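Local coordinates for insecticidal crystal protein Cry7Cal (PDB 5ZI1) that forms the three-domain toxin part of a larger insecticidal crystal protein active against locusts, probably binding receptors on host cells and opening pores in their membranes, at residues R458-L463 and R513-E518; T247-Q252 and H454-P459; V474-T479 and Q508-R513; S383-S388 and E419-D424. All blocks are in the same frame, centred on the assembly; numbering follows the deposited sequence.

Contact 1. Residues R458-L463 and R513-E518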
loop_
_atom_site.group_PDB
_atom_site.type_symbol
_atom_site.label_atom_id
_atom_site.label_comp_id
_atom_site.label_asym_id
_atom_site.label_seq_id
_atom_site.Cartn_x
_atom_site.Cartn_y
_atom_site.Cartn_z
ATOM N N ARG A 458 5.208 1.707 11.032
ATOM C CA ARG A 458 5.784 2.356 12.174
ATOM C C ARG A 458 7.191 1.823 12.416
ATOM O O ARG A 458 7.485 0.669 12.097
ATOM C CB ARG A 458 4.891 2.143 13.397
ATOM C CG ARG A 458 3.435 2.615 13.174
ATOM C CD ARG A 458 3.400 4.003 12.500
ATOM N NE ARG A 458 4.239 4.950 13.245
ATOM C CZ ARG A 458 4.818 6.039 12.736
ATOM N NH1 ARG A 458 5.572 6.811 13.521
ATOM N NH2 ARG A 458 4.649 6.363 11.455
ATOM N N PRO A 459 8.117 2.662 12.887
ATOM C CA PRO A 459 9.520 2.230 12.981
ATOM C C PRO A 459 9.857 1.404 14.212
ATOM O O PRO A 459 10.976 0.890 14.286
ATOM C CB PRO A 459 10.295 3.553 12.964
ATOM C CG PRO A 459 9.335 4.586 13.439
ATOM C CD PRO A 459 7.977 4.128 12.958
ATOM N N ASP A 460 8.895 1.162 15.106
ATOM C CA ASP A 460 9.216 0.512 16.371
ATOM C C ASP A 460 8.828 -0.958 16.457
ATOM O O ASP A 460 9.354 -1.652 17.336
ATOM C CB ASP A 460 8.540 1.240 17.538
ATOM C CG ASP A 460 9.144 2.586 17.804
ATOM O OD1 ASP A 460 8.384 3.504 18.170
ATOM O OD2 ASP A 460 10.373 2.724 17.639
ATOM N N ASN A 461 7.961 -1.468 15.585
ATOM C CA ASN A 461 7.365 -2.798 15.784
ATOM C C ASN A 461 6.761 -2.907 17.185
ATOM O O ASN A 461 6.904 -3.910 17.883
ATOM C CB ASN A 461 8.362 -3.926 15.525
ATOM C CG ASN A 461 8.609 -4.134 14.054
ATOM O OD1 ASN A 461 7.840 -3.638 13.225
ATOM N ND2 ASN A 461 9.680 -4.850 13.710
ATOM N N LYS A 462 6.054 -1.856 17.578
ATOM C CA LYS A 462 5.407 -1.814 18.878
ATOM C C LYS A 462 4.315 -2.873 18.982
ATOM O O LYS A 462 3.509 -3.042 18.060
ATOM C CB LYS A 462 4.823 -0.422 19.117
ATOM C CG LYS A 462 4.141 -0.251 20.463
ATOM C CD LYS A 462 3.662 1.179 20.691
ATOM C CE LYS A 462 3.038 1.316 22.072
ATOM N NZ LYS A 462 2.150 2.504 22.176
ATOM N N LEU A 463 4.291 -3.593 20.105
ATOM C CA LEU A 463 3.148 -4.426 20.450
ATOM C C LEU A 463 2.139 -3.562 21.184
ATOM O O LEU A 463 2.508 -2.784 22.072
ATOM C CB LEU A 463 3.544 -5.609 21.327
ATOM C CG LEU A 463 4.497 -6.622 20.707
ATOM C CD1 LEU A 463 4.571 -7.847 21.596
ATOM C CD2 LEU A 463 4.083 -6.982 19.284
ATOM N N ARG A 513 12.771 -7.577 15.743
ATOM C CA ARG A 513 12.844 -6.934 17.051
ATOM C C ARG A 513 11.507 -6.287 17.365
ATOM O O ARG A 513 10.925 -5.616 16.512
ATOM C CB ARG A 513 13.957 -5.883 17.124
ATOM C CG ARG A 513 15.354 -6.454 16.997
ATOM C CD ARG A 513 16.433 -5.579 17.677
ATOM N NE ARG A 513 17.675 -6.340 17.774
ATOM C CZ ARG A 513 18.616 -6.357 16.836
ATOM N NH1 ARG A 513 18.474 -5.615 15.744
ATOM N NH2 ARG A 513 19.707 -7.098 16.996
ATOM N N LEU A 514 11.031 -6.477 18.587
ATOM C CA LEU A 514 9.754 -5.930 19.013
ATOM C C LEU A 514 9.985 -4.887 20.098
ATOM O O LEU A 514 11.008 -4.898 20.778
ATOM C CB LEU A 514 8.814 -7.038 19.526
ATOM C CG LEU A 514 8.355 -8.176 18.599
ATOM C CD1 LEU A 514 7.694 -7.671 17.308
ATOM C CD2 LEU A 514 9.504 -9.087 18.254
ATOM N N SER A 515 9.025 -3.972 20.242
ATOM C CA SER A 515 9.071 -2.912 21.241
ATOM C C SER A 515 7.859 -3.060 22.140
ATOM O O SER A 515 6.727 -3.053 21.651
ATOM C CB SER A 515 9.063 -1.512 20.609
ATOM O OG SER A 515 10.223 -1.264 19.843
ATOM N N PHE A 516 8.097 -3.169 23.445
ATOM C CA PHE A 516 7.025 -3.132 24.427
ATOM C C PHE A 516 7.579 -2.543 25.717
ATOM O O PHE A 516 8.790 -2.554 25.950
ATOM C CB PHE A 516 6.427 -4.528 24.663
ATOM C CG PHE A 516 7.438 -5.632 24.615
ATOM C CD1 PHE A 516 8.139 -5.999 25.753
ATOM C CD2 PHE A 516 7.685 -6.305 23.433
ATOM C CE1 PHE A 516 9.073 -7.025 25.712
ATOM C CE2 PHE A 516 8.620 -7.327 23.371
ATOM C CZ PHE A 516 9.316 -7.693 24.514
ATOM N N SER A 517 6.676 -2.007 26.547
ATOM C CA SER A 517 7.073 -1.456 27.846
ATOM C C SER A 517 7.206 -2.577 28.873
ATOM O O SER A 517 8.310 -2.912 29.314
ATOM C CB SER A 517 6.052 -0.413 28.322
ATOM O OG SER A 517 5.914 0.664 27.407
ATOM N N GLU A 518 6.081 -3.169 29.248
ATOM C CA GLU A 518 5.965 -4.262 30.197
ATOM C C GLU A 518 6.044 -5.607 29.482
ATOM O O GLU A 518 5.887 -5.684 28.259
ATOM C CB GLU A 518 4.636 -4.149 30.956
ATOM C CG GLU A 518 4.235 -2.731 31.284
ATOM C CD GLU A 518 4.353 -2.433 32.770
ATOM O OE1 GLU A 518 4.294 -1.246 33.153
ATOM O OE2 GLU A 518 4.501 -3.375 33.580
#

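Contact 2. Residues T247-Q252 and H454-P459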
loop_
_atom_site.group_PDB
_atom_site.type_symbol
_atom_site.label_atom_id
_atom_site.label_comp_id
_atom_site.label_asym_id
_atom_site.label_seq_id
_atom_site.Cartn_x
_atom_site.Cartn_y
_atom_site.Cartn_z
ATOM N N THR A 247 -2.717 -2.277 11.486
ATOM C CA THR A 247 -2.142 -2.816 10.266
ATOM C C THR A 247 -1.217 -1.813 9.588
ATOM O O THR A 247 -1.269 -0.597 9.839
ATOM C CB THR A 247 -3.249 -3.221 9.319
ATOM O OG1 THR A 247 -4.012 -2.051 9.010
ATOM C CG2 THR A 247 -4.162 -4.219 10.014
ATOM N N GLU A 248 -0.350 -2.345 8.718
ATOM C CA GLU A 248 0.619 -1.535 7.991
ATOM C C GLU A 248 0.637 -1.946 6.525
ATOM O O GLU A 248 0.525 -3.132 6.210
ATOM C CB GLU A 248 2.034 -1.685 8.568
ATOM C CG GLU A 248 2.118 -1.718 10.086
ATOM C CD GLU A 248 3.571 -1.623 10.580
ATOM O OE1 GLU A 248 4.437 -2.357 10.032
ATOM O OE2 GLU A 248 3.845 -0.798 11.495
ATOM N N LEU A 249 0.799 -0.953 5.642
ATOM C CA LEU A 249 1.016 -1.152 4.211
ATOM C C LEU A 249 2.503 -0.977 3.920
ATOM O O LEU A 249 3.005 0.150 3.911
ATOM C CB LEU A 249 0.217 -0.137 3.397
ATOM C CG LEU A 249 -1.274 -0.023 3.641
ATOM C CD1 LEU A 249 -1.806 1.269 3.025
ATOM C CD2 LEU A 249 -1.994 -1.258 3.069
ATOM N N THR A 250 3.199 -2.066 3.639
ATOM C CA THR A 250 4.642 -2.018 3.457
ATOM C C THR A 250 5.071 -1.826 2.011
ATOM O O THR A 250 6.271 -1.861 1.733
ATOM C CB THR A 250 5.265 -3.308 3.980
ATOM O OG1 THR A 250 4.725 -4.407 3.243
ATOM C CG2 THR A 250 4.967 -3.488 5.459
ATOM N N ARG A 251 4.134 -1.685 1.083
ATOM C CA ARG A 251 4.493 -1.617 -0.326
ATOM C C ARG A 251 5.147 -0.273 -0.650
ATOM O O ARG A 251 4.796 0.762 -0.081
ATOM C CB ARG A 251 3.260 -1.839 -1.203
ATOM C CG ARG A 251 2.365 -0.632 -1.446
ATOM C CD ARG A 251 1.696 -0.150 -0.185
ATOM N NE ARG A 251 0.810 1.005 -0.375
ATOM C CZ ARG A 251 1.209 2.274 -0.487
ATOM N NH1 ARG A 251 2.503 2.593 -0.467
ATOM N NH2 ARG A 251 0.300 3.228 -0.637
ATOM N N GLN A 252 6.103 -0.297 -1.571
ATOM C CA GLN A 252 6.811 0.897 -2.015
ATOM C C GLN A 252 6.325 1.292 -3.404
ATOM O O GLN A 252 6.302 0.460 -4.315
ATOM C CB GLN A 252 8.322 0.634 -2.034
ATOM C CG GLN A 252 9.211 1.797 -2.535
ATOM C CD GLN A 252 10.693 1.440 -2.435
ATOM O OE1 GLN A 252 11.406 1.944 -1.569
ATOM N NE2 GLN A 252 11.147 0.540 -3.301
ATOM N N HIS A 454 4.447 3.952 2.876
ATOM C CA HIS A 454 3.228 4.436 3.518
ATOM C C HIS A 454 3.460 4.709 4.999
ATOM O O HIS A 454 4.163 3.955 5.679
ATOM C CB HIS A 454 2.128 3.385 3.348
ATOM C CG HIS A 454 0.744 3.890 3.604
ATOM N ND1 HIS A 454 0.073 3.654 4.783
ATOM C CD2 HIS A 454 -0.108 4.585 2.816
ATOM C CE1 HIS A 454 -1.127 4.202 4.724
ATOM N NE2 HIS A 454 -1.267 4.768 3.536
ATOM N N VAL A 455 2.861 5.789 5.510
ATOM C CA VAL A 455 3.155 6.210 6.881
ATOM C C VAL A 455 2.491 5.321 7.933
ATOM O O VAL A 455 2.827 5.423 9.124
ATOM C CB VAL A 455 2.807 7.714 7.013
ATOM C CG1 VAL A 455 2.921 8.228 8.446
ATOM C CG2 VAL A 455 3.745 8.524 6.133
ATOM N N SER A 456 1.604 4.398 7.530
ATOM C CA SER A 456 1.073 3.445 8.498
ATOM C C SER A 456 2.152 2.512 9.023
ATOM O O SER A 456 2.002 1.952 10.118
ATOM C CB SER A 456 -0.056 2.618 7.878
ATOM O OG SER A 456 0.408 1.904 6.750
ATOM N N VAL A 457 3.232 2.313 8.270
ATOM C CA VAL A 457 4.341 1.530 8.796
ATOM C C VAL A 457 5.032 2.325 9.891
ATOM O O VAL A 457 5.415 3.486 9.689
ATOM C CB VAL A 457 5.336 1.181 7.688
ATOM C CG1 VAL A 457 6.366 0.183 8.229
ATOM C CG2 VAL A 457 4.596 0.673 6.477
ATOM N N ARG A 458 5.208 1.707 11.032
ATOM C CA ARG A 458 5.784 2.356 12.174
ATOM C C ARG A 458 7.191 1.823 12.416
ATOM O O ARG A 458 7.485 0.669 12.097
ATOM C CB ARG A 458 4.891 2.143 13.397
ATOM C CG ARG A 458 3.435 2.615 13.174
ATOM C CD ARG A 458 3.400 4.003 12.500
ATOM N NE ARG A 458 4.239 4.950 13.245
ATOM C CZ ARG A 458 4.818 6.039 12.736
ATOM N NH1 ARG A 458 5.572 6.811 13.521
ATOM N NH2 ARG A 458 4.649 6.363 11.455
ATOM N N PRO A 459 8.117 2.662 12.887
ATOM C CA PRO A 459 9.520 2.230 12.981
ATOM C C PRO A 459 9.857 1.404 14.212
ATOM O O PRO A 459 10.976 0.890 14.286
ATOM C CB PRO A 459 10.295 3.553 12.964
ATOM C CG PRO A 459 9.335 4.586 13.439
ATOM C CD PRO A 459 7.977 4.128 12.958
HETATM O O HOH W 1 0.124 1.495 11.917
HETATM O O HOH W 2 4.906 1.164 2.646
#

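Contact 3. Residues V474-T479 and Q508-R513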
loop_
_atom_site.group_PDB
_atom_site.type_symbol
_atom_site.label_atom_id
_atom_site.label_comp_id
_atom_site.label_asym_id
_atom_site.label_seq_id
_atom_site.Cartn_x
_atom_site.Cartn_y
_atom_site.Cartn_z
ATOM N N VAL A 474 7.748 -8.859 6.616
ATOM C CA VAL A 474 8.836 -8.052 6.081
ATOM C C VAL A 474 9.313 -6.987 7.060
ATOM O O VAL A 474 10.371 -6.402 6.831
ATOM C CB VAL A 474 8.455 -7.422 4.723
ATOM C CG1 VAL A 474 8.251 -8.511 3.696
ATOM C CG2 VAL A 474 7.216 -6.572 4.841
ATOM N N LYS A 475 8.596 -6.751 8.171
ATOM C CA LYS A 475 9.120 -5.894 9.236
ATOM C C LYS A 475 10.290 -6.530 9.987
ATOM O O LYS A 475 10.889 -5.861 10.837
ATOM C CB LYS A 475 8.021 -5.514 10.232
ATOM C CG LYS A 475 6.882 -4.653 9.656
ATOM C CD LYS A 475 7.397 -3.300 9.144
ATOM C CE LYS A 475 7.949 -2.412 10.271
ATOM N NZ LYS A 475 6.884 -1.814 11.155
ATOM N N ALA A 476 10.632 -7.785 9.690
ATOM C CA ALA A 476 11.869 -8.399 10.160
ATOM C C ALA A 476 13.084 -7.556 9.762
ATOM O O ALA A 476 12.989 -6.601 8.984
ATOM C CB ALA A 476 12.025 -9.801 9.578
ATOM N N PHE A 477 14.255 -7.936 10.305
ATOM C CA PHE A 477 15.520 -7.326 9.912
ATOM C C PHE A 477 16.537 -8.324 9.385
ATOM O O PHE A 477 17.604 -7.904 8.916
ATOM C CB PHE A 477 16.144 -6.541 11.080
ATOM C CG PHE A 477 16.725 -7.406 12.165
ATOM C CD1 PHE A 477 18.041 -7.843 12.097
ATOM C CD2 PHE A 477 15.954 -7.772 13.257
ATOM C CE1 PHE A 477 18.570 -8.639 13.088
ATOM C CE2 PHE A 477 16.477 -8.566 14.251
ATOM C CZ PHE A 477 17.787 -9.003 14.166
ATOM N N GLU A 478 16.242 -9.619 9.437
ATOM C CA GLU A 478 17.134 -10.627 8.886
ATOM C C GLU A 478 16.330 -11.882 8.553
ATOM O O GLU A 478 15.351 -12.208 9.231
ATOM C CB GLU A 478 18.262 -10.955 9.863
ATOM C CG GLU A 478 19.294 -11.946 9.339
ATOM C CD GLU A 478 20.479 -12.093 10.290
ATOM O OE1 GLU A 478 20.964 -11.058 10.804
ATOM O OE2 GLU A 478 20.918 -13.242 10.534
ATOM N N THR A 479 16.748 -12.557 7.486
ATOM C CA THR A 479 16.197 -13.837 7.071
ATOM C C THR A 479 17.350 -14.806 6.863
ATOM O O THR A 479 18.514 -14.402 6.764
ATOM C CB THR A 479 15.383 -13.744 5.767
ATOM O OG1 THR A 479 16.272 -13.501 4.672
ATOM C CG2 THR A 479 14.350 -12.630 5.827
ATOM N N GLN A 508 15.594 -21.806 11.281
ATOM C CA GLN A 508 15.297 -20.394 11.474
ATOM C C GLN A 508 14.879 -19.744 10.162
ATOM O O GLN A 508 15.541 -19.910 9.133
ATOM C CB GLN A 508 16.510 -19.675 12.057
ATOM C CG GLN A 508 16.196 -18.252 12.467
ATOM C CD GLN A 508 17.220 -17.661 13.424
ATOM O OE1 GLN A 508 17.840 -16.636 13.134
ATOM N NE2 GLN A 508 17.390 -18.300 14.579
ATOM N N VAL A 509 13.775 -18.998 10.198
ATOM C CA VAL A 509 13.298 -18.298 9.007
ATOM C C VAL A 509 13.703 -16.831 9.043
ATOM O O VAL A 509 14.350 -16.337 8.109
ATOM C CB VAL A 509 11.775 -18.429 8.848
ATOM C CG1 VAL A 509 11.307 -17.595 7.665
ATOM C CG2 VAL A 509 11.368 -19.904 8.701
ATOM N N PHE A 510 13.327 -16.108 10.101
ATOM C CA PHE A 510 13.674 -14.694 10.149
ATOM C C PHE A 510 13.900 -14.245 11.584
ATOM O O PHE A 510 13.569 -14.952 12.541
ATOM C CB PHE A 510 12.607 -13.827 9.452
ATOM C CG PHE A 510 11.268 -13.745 10.168
ATOM C CD1 PHE A 510 11.130 -13.073 11.372
ATOM C CD2 PHE A 510 10.130 -14.268 9.580
ATOM C CE1 PHE A 510 9.902 -12.969 11.996
ATOM C CE2 PHE A 510 8.902 -14.158 10.198
ATOM C CZ PHE A 510 8.789 -13.509 11.407
ATOM N N ARG A 511 14.460 -13.035 11.720
ATOM C CA ARG A 511 14.552 -12.359 13.006
ATOM C C ARG A 511 13.827 -11.028 12.953
ATOM O O ARG A 511 13.869 -10.326 11.947
ATOM C CB ARG A 511 15.972 -12.033 13.413
ATOM C CG ARG A 511 17.019 -12.850 12.753
ATOM C CD ARG A 511 18.236 -12.797 13.585
ATOM N NE ARG A 511 19.332 -13.571 13.017
ATOM C CZ ARG A 511 20.118 -14.349 13.743
ATOM N NH1 ARG A 511 21.092 -15.023 13.156
ATOM N NH2 ARG A 511 19.908 -14.452 15.056
ATOM N N MET A 512 13.267 -10.642 14.089
ATOM C CA MET A 512 12.469 -9.436 14.202
ATOM C C MET A 512 12.649 -8.901 15.612
ATOM O O MET A 512 12.713 -9.686 16.564
ATOM C CB MET A 512 11.008 -9.768 13.898
ATOM C CG MET A 512 10.028 -8.638 14.030
ATOM S SD MET A 512 8.360 -9.248 13.638
ATOM C CE MET A 512 8.422 -9.384 11.852
ATOM N N ARG A 513 12.771 -7.577 15.743
ATOM C CA ARG A 513 12.844 -6.934 17.051
ATOM C C ARG A 513 11.507 -6.287 17.365
ATOM O O ARG A 513 10.925 -5.616 16.512
ATOM C CB ARG A 513 13.957 -5.883 17.124
ATOM C CG ARG A 513 15.354 -6.454 16.997
ATOM C CD ARG A 513 16.433 -5.579 17.677
ATOM N NE ARG A 513 17.675 -6.340 17.774
ATOM C CZ ARG A 513 18.616 -6.357 16.836
ATOM N NH1 ARG A 513 18.474 -5.615 15.744
ATOM N NH2 ARG A 513 19.707 -7.098 16.996
HETATM O O HOH W 3 12.526 -5.945 13.347
#

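Contact 4. Residues S383-S388 and E419-D424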
loop_
_atom_site.group_PDB
_atom_site.type_symbol
_atom_site.label_atom_id
_atom_site.label_comp_id
_atom_site.label_asym_id
_atom_site.label_seq_id
_atom_site.Cartn_x
_atom_site.Cartn_y
_atom_site.Cartn_z
ATOM N N SER A 383 10.638 12.920 14.853
ATOM C CA SER A 383 9.785 12.391 15.913
ATOM C C SER A 383 9.386 13.449 16.933
ATOM O O SER A 383 8.373 13.274 17.623
ATOM C CB SER A 383 10.502 11.245 16.608
ATOM O OG SER A 383 11.877 11.286 16.269
ATOM N N SER A 384 10.144 14.541 17.041
ATOM C CA SER A 384 9.784 15.645 17.915
ATOM C C SER A 384 8.835 16.638 17.262
ATOM O O SER A 384 8.493 17.641 17.896
ATOM C CB SER A 384 11.046 16.368 18.380
ATOM O OG SER A 384 12.032 15.433 18.791
ATOM N N ASN A 385 8.412 16.383 16.019
ATOM C CA ASN A 385 7.543 17.263 15.230
ATOM C C ASN A 385 8.247 18.547 14.805
ATOM O O ASN A 385 7.597 19.577 14.603
ATOM C CB ASN A 385 6.243 17.627 15.960
ATOM C CG ASN A 385 5.534 16.422 16.539
ATOM O OD1 ASN A 385 5.299 15.428 15.846
ATOM N ND2 ASN A 385 5.194 16.501 17.820
ATOM N N VAL A 386 9.561 18.529 14.644
ATOM C CA VAL A 386 10.264 19.728 14.215
ATOM C C VAL A 386 10.494 19.642 12.705
ATOM O O VAL A 386 11.078 18.675 12.201
ATOM C CB VAL A 386 11.562 19.951 15.022
ATOM C CG1 VAL A 386 11.264 19.792 16.492
ATOM C CG2 VAL A 386 12.659 18.988 14.649
ATOM N N LEU A 387 9.975 20.630 11.978
ATOM C CA LEU A 387 10.174 20.674 10.536
ATOM C C LEU A 387 11.636 20.932 10.197
ATOM O O LEU A 387 12.323 21.716 10.862
ATOM C CB LEU A 387 9.309 21.762 9.911
ATOM C CG LEU A 387 7.813 21.566 10.106
ATOM C CD1 LEU A 387 7.054 22.635 9.359
ATOM C CD2 LEU A 387 7.406 20.179 9.616
ATOM N N SER A 388 12.113 20.255 9.161
ATOM C CA SER A 388 13.444 20.479 8.629
ATOM C C SER A 388 13.362 20.552 7.111
ATOM O O SER A 388 12.391 20.118 6.486
ATOM C CB SER A 388 14.420 19.388 9.061
ATOM O OG SER A 388 14.066 18.151 8.467
ATOM N N GLU A 419 0.897 23.303 12.951
ATOM C CA GLU A 419 1.921 22.682 13.787
ATOM C C GLU A 419 1.934 21.197 13.444
ATOM O O GLU A 419 1.286 20.384 14.126
ATOM C CB GLU A 419 1.647 22.921 15.269
ATOM C CG GLU A 419 1.501 24.386 15.637
ATOM C CD GLU A 419 2.682 24.894 16.446
ATOM O OE1 GLU A 419 3.701 24.173 16.523
ATOM O OE2 GLU A 419 2.594 26.011 17.004
ATOM N N PRO A 420 2.631 20.808 12.376
ATOM C CA PRO A 420 2.518 19.429 11.891
ATOM C C PRO A 420 3.033 18.419 12.903
ATOM O O PRO A 420 3.868 18.727 13.756
ATOM C CB PRO A 420 3.370 19.433 10.620
ATOM C CG PRO A 420 3.310 20.858 10.145
ATOM C CD PRO A 420 3.356 21.663 11.422
ATOM N N ILE A 421 2.520 17.195 12.791
ATOM C CA ILE A 421 2.769 16.116 13.743
ATOM C C ILE A 421 3.351 14.926 12.987
ATOM O O ILE A 421 2.715 14.395 12.067
ATOM C CB ILE A 421 1.485 15.709 14.491
ATOM C CG1 ILE A 421 0.800 16.934 15.102
ATOM C CG2 ILE A 421 1.776 14.642 15.551
ATOM C CD1 ILE A 421 -0.577 16.655 15.664
ATOM N N TYR A 422 4.552 14.512 13.384
ATOM C CA TYR A 422 5.187 13.294 12.894
ATOM C C TYR A 422 4.253 12.094 13.002
ATOM O O TYR A 422 3.742 11.788 14.084
ATOM C CB TYR A 422 6.456 13.042 13.715
ATOM C CG TYR A 422 7.280 11.829 13.360
ATOM C CD1 TYR A 422 8.261 11.900 12.380
ATOM C CD2 TYR A 422 7.119 10.625 14.046
ATOM C CE1 TYR A 422 9.047 10.794 12.073
ATOM C CE2 TYR A 422 7.903 9.512 13.748
ATOM C CZ TYR A 422 8.862 9.604 12.761
ATOM O OH TYR A 422 9.643 8.512 12.453
ATOM N N GLY A 423 4.047 11.405 11.877
ATOM C CA GLY A 423 3.282 10.180 11.863
ATOM C C GLY A 423 1.811 10.344 11.570
ATOM O O GLY A 423 1.124 9.340 11.381
ATOM N N ASP A 424 1.313 11.572 11.492
ATOM C CA ASP A 424 -0.108 11.843 11.277
ATOM C C ASP A 424 -0.461 11.612 9.807
ATOM O O ASP A 424 -0.167 12.444 8.942
ATOM C CB ASP A 424 -0.427 13.270 11.717
ATOM C CG ASP A 424 -1.911 13.594 11.647
ATOM O OD1 ASP A 424 -2.724 12.668 11.403
ATOM O OD2 ASP A 424 -2.263 14.776 11.847
#

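Contact 1. Residues R458-L463 and R513-E518
Asn461 and Ser515 meet at an isolated beta bridge, a single rung of strand-like pairing between two loops, one on the approach to the C-terminal beta-sandwich domain and the other inside it. The rung is centred on Lys462 and Ser515. Ser515 N donates to Asn461 O, rising to that oxygen from well above the carbonyl plane, and Leu463 N donates to Ser515 O at 2.9 Å, nearly along the C=O axis.

The side chain of Asn461 illustrates how an amide can extend so short a pairing. Its CB already lies 3.2 Å from Arg513 O, and chi1 of -75° sets CG beside the backbone N, 3.7 Å from the same oxygen. ND2 then donates to Arg513 O at 3.2 Å, with the acceptor lying in the amide plane, while OD1 accepts from Lys475 NZ, so the two ends of the amide can be told apart.

Ser515 returns the grip from the opposite segment. OG stands beside its own backbone N and donates to Asp460 O at 2.7 Å, the shortest bond of the contact, so that both carbonyls at the Asp460-Asn461 bend are held by one serine.

Beyond the rung the chemistry turns apolar. Leu463 divides its methyls between two neighbours, and both it and Leu514 also touch Phe597 of strand 589-599. The side chains of Leu463 and Leu514 cross obliquely, Leu463 CD2 4.2 Å from Leu514 CD1; Leu463 lies alongside Phe516, its CD1 3.9 Å from Phe516 CD2.

Contact 2. Residues T247-Q252 and H454-P459
Leu249 sets one methyl squarely over the imidazole of His454: CD1 lies 3.4 Å from the ring centroid and only 8° off the normal, a CH-pi contact in which the methyl sits over the middle of the face. His454 CG is anti to its backbone N (chi1 -163°), which carries the ring across to Leu249, and the two side chains cross obliquely. Arg251 reaches the same histidine from another direction, its guanidinium plane turned 64° from the ring, with His454 CB over one guanidinium face and NH2 3.7 Å from His454 CD2. That NH2 has its stronger partners in Asp228 and His430.

The histidine is also fixed through its ND1, which shares a 2.7 Å hydrogen bond with Ser456 OG. The same hydroxyl oxygen accepts from Leu249 N at 3.1 Å, along an almost straight line. One serine therefore ties the ring to the opposing backbone, at the third position of a type I turn running from His454 to Val457.

At the end of the turn the side chains of Glu248 and Val457 cross at about a right angle. OE2 accepts from Arg458 N at 2.9 Å, the donor standing above the carboxylate plane, while OE1 lies 3.7 Å from Val457 CG1 and forms a salt bridge with Lys475. A water joins the two segments, donating to Leu249 O and Arg251 O and accepting from His454 N.

This buried junction is touched by elements of all three domains: Met25 of helix 13-26 touches Leu249 and Ser456, Pro472 of strand 468-472 packs on Glu248 and Thr250, and His430 of strand 430-437 meets His454 edge-to-face.

Contact 3. Residues V474-T479 and Q508-R513
Glu478 OE2 is gripped twice by the guanidinium of Arg511, by NE at 3.0 Å, a weak bond, and by NH1 at 3.2 Å, both bent, together making a salt bridge. The two side chains run side by side in the same direction, and their flat ends are turned 70° apart: OE2 lies at the guanidinium edge, while NH1 stands above the carboxylate plane. Gln508 OE1 sits over one face of this guanidinium, a carbonyl oxygen placed where it would be expected to favour the positive charge.

The pairing belongs to a classic beta bulge at the margin of a sheet in the C-terminal beta-sandwich domain, where short strand 478-479 runs antiparallel to strand 508-513. Phe477 and Glu478 both face Arg511: Phe477 N donates to Arg511 O at 2.9 Å, and Arg511 N returns the bond to Glu478 O at 2.8 Å. One step on, Thr479 and Phe510 form a non-hydrogen-bonded pair.

Ala476 closes the other end of the contact. Its CB presses to 3.0 Å from Arg511 O and also touches the Phe510 ring at CD1, while the methyl CE of Met512 lies 3.5 Å from Ala476 N.

At the bulge, the Phe477 ring lies between Arg511 CB and the guanidinium of Arg513. Chi1 of 73° places CG between the backbone N and the carbonyl carbon, which turns the ring back over the facing strand; CE2 and CZ rest against Arg511 CB, and the guanidinium of Arg513 lies flat on the ring as an off-centre cation-pi stack, planes 10° apart. Arg513 NH1, which also donates to Lys326 O, stands over the ring centre, 3.7 Å above its plane.

Contact 4. Residues S383-S388 and E419-D424
Two first torsions shape the contact of Tyr422 with Ser383 and Asn385. In Tyr422, CG anti to the backbone N (chi1 -179°) lays the ring beside Ser383. In Asn385, chi1 of -49° sets CG beside its backbone N, and chi2 of -51° then turns Asn385 OD1 to Tyr422 N, 2.7 Å away, which donates to it in a somewhat bent hydrogen bond. The bond is a side chain to backbone link, from the loop of the hairpin to the turn.

Around this bond the fit is close. Asn385 CB lies 3.4 Å from Pro420 O, and OD1 is 3.6 Å from Ile421 CG2. The acceptor holds a type II turn from Ile421 to Asp424 by its second residue, with Gly423 at the third position, where its positive phi suits glycine.

The tyrosine ring lies over the start of the hairpin loop. Ser383 CA approaches one face in a CH-pi contact, 3.7 Å from the centroid of the Tyr422 ring. Ser383 N lies over the same ring, near CD1. Further along, Leu387 and Pro420 cross at about a right angle, Leu387 CD2 meeting Pro420 CG at 4.2 Å.

Within the central, beta-prism domain, this surface contact lays the 419-424 loop against the hairpin joining strands 369-382 and 387-393. Ile381 of the first of these strands backs both Leu387 and Pro420, while Tyr422 also touches Asp353 of strand 352-365.

From the N terminus, 247-252 opens contact 2 just beyond the helical domain. Within its long loop, contact 4 pairs 383-388 with 419-424 and closes first, so it is nested inside the central domain's excursion; 454-459 then completes contact 2. Contact 1 begins on that same stretch, sharing Arg458 and Pro459, and its loop encloses contact 3, which ends at Arg513 where contact 1 closes. Contact 4 closes before contact 1 opens, and contact 2 before contact 3, yet atoms join them: Tyr422 packs on Arg458, and the Lys475 ammonium meets Glu248, Arg458 and Asn461, linking contacts 1, 2 and 3 where the central and C-terminal domains meet.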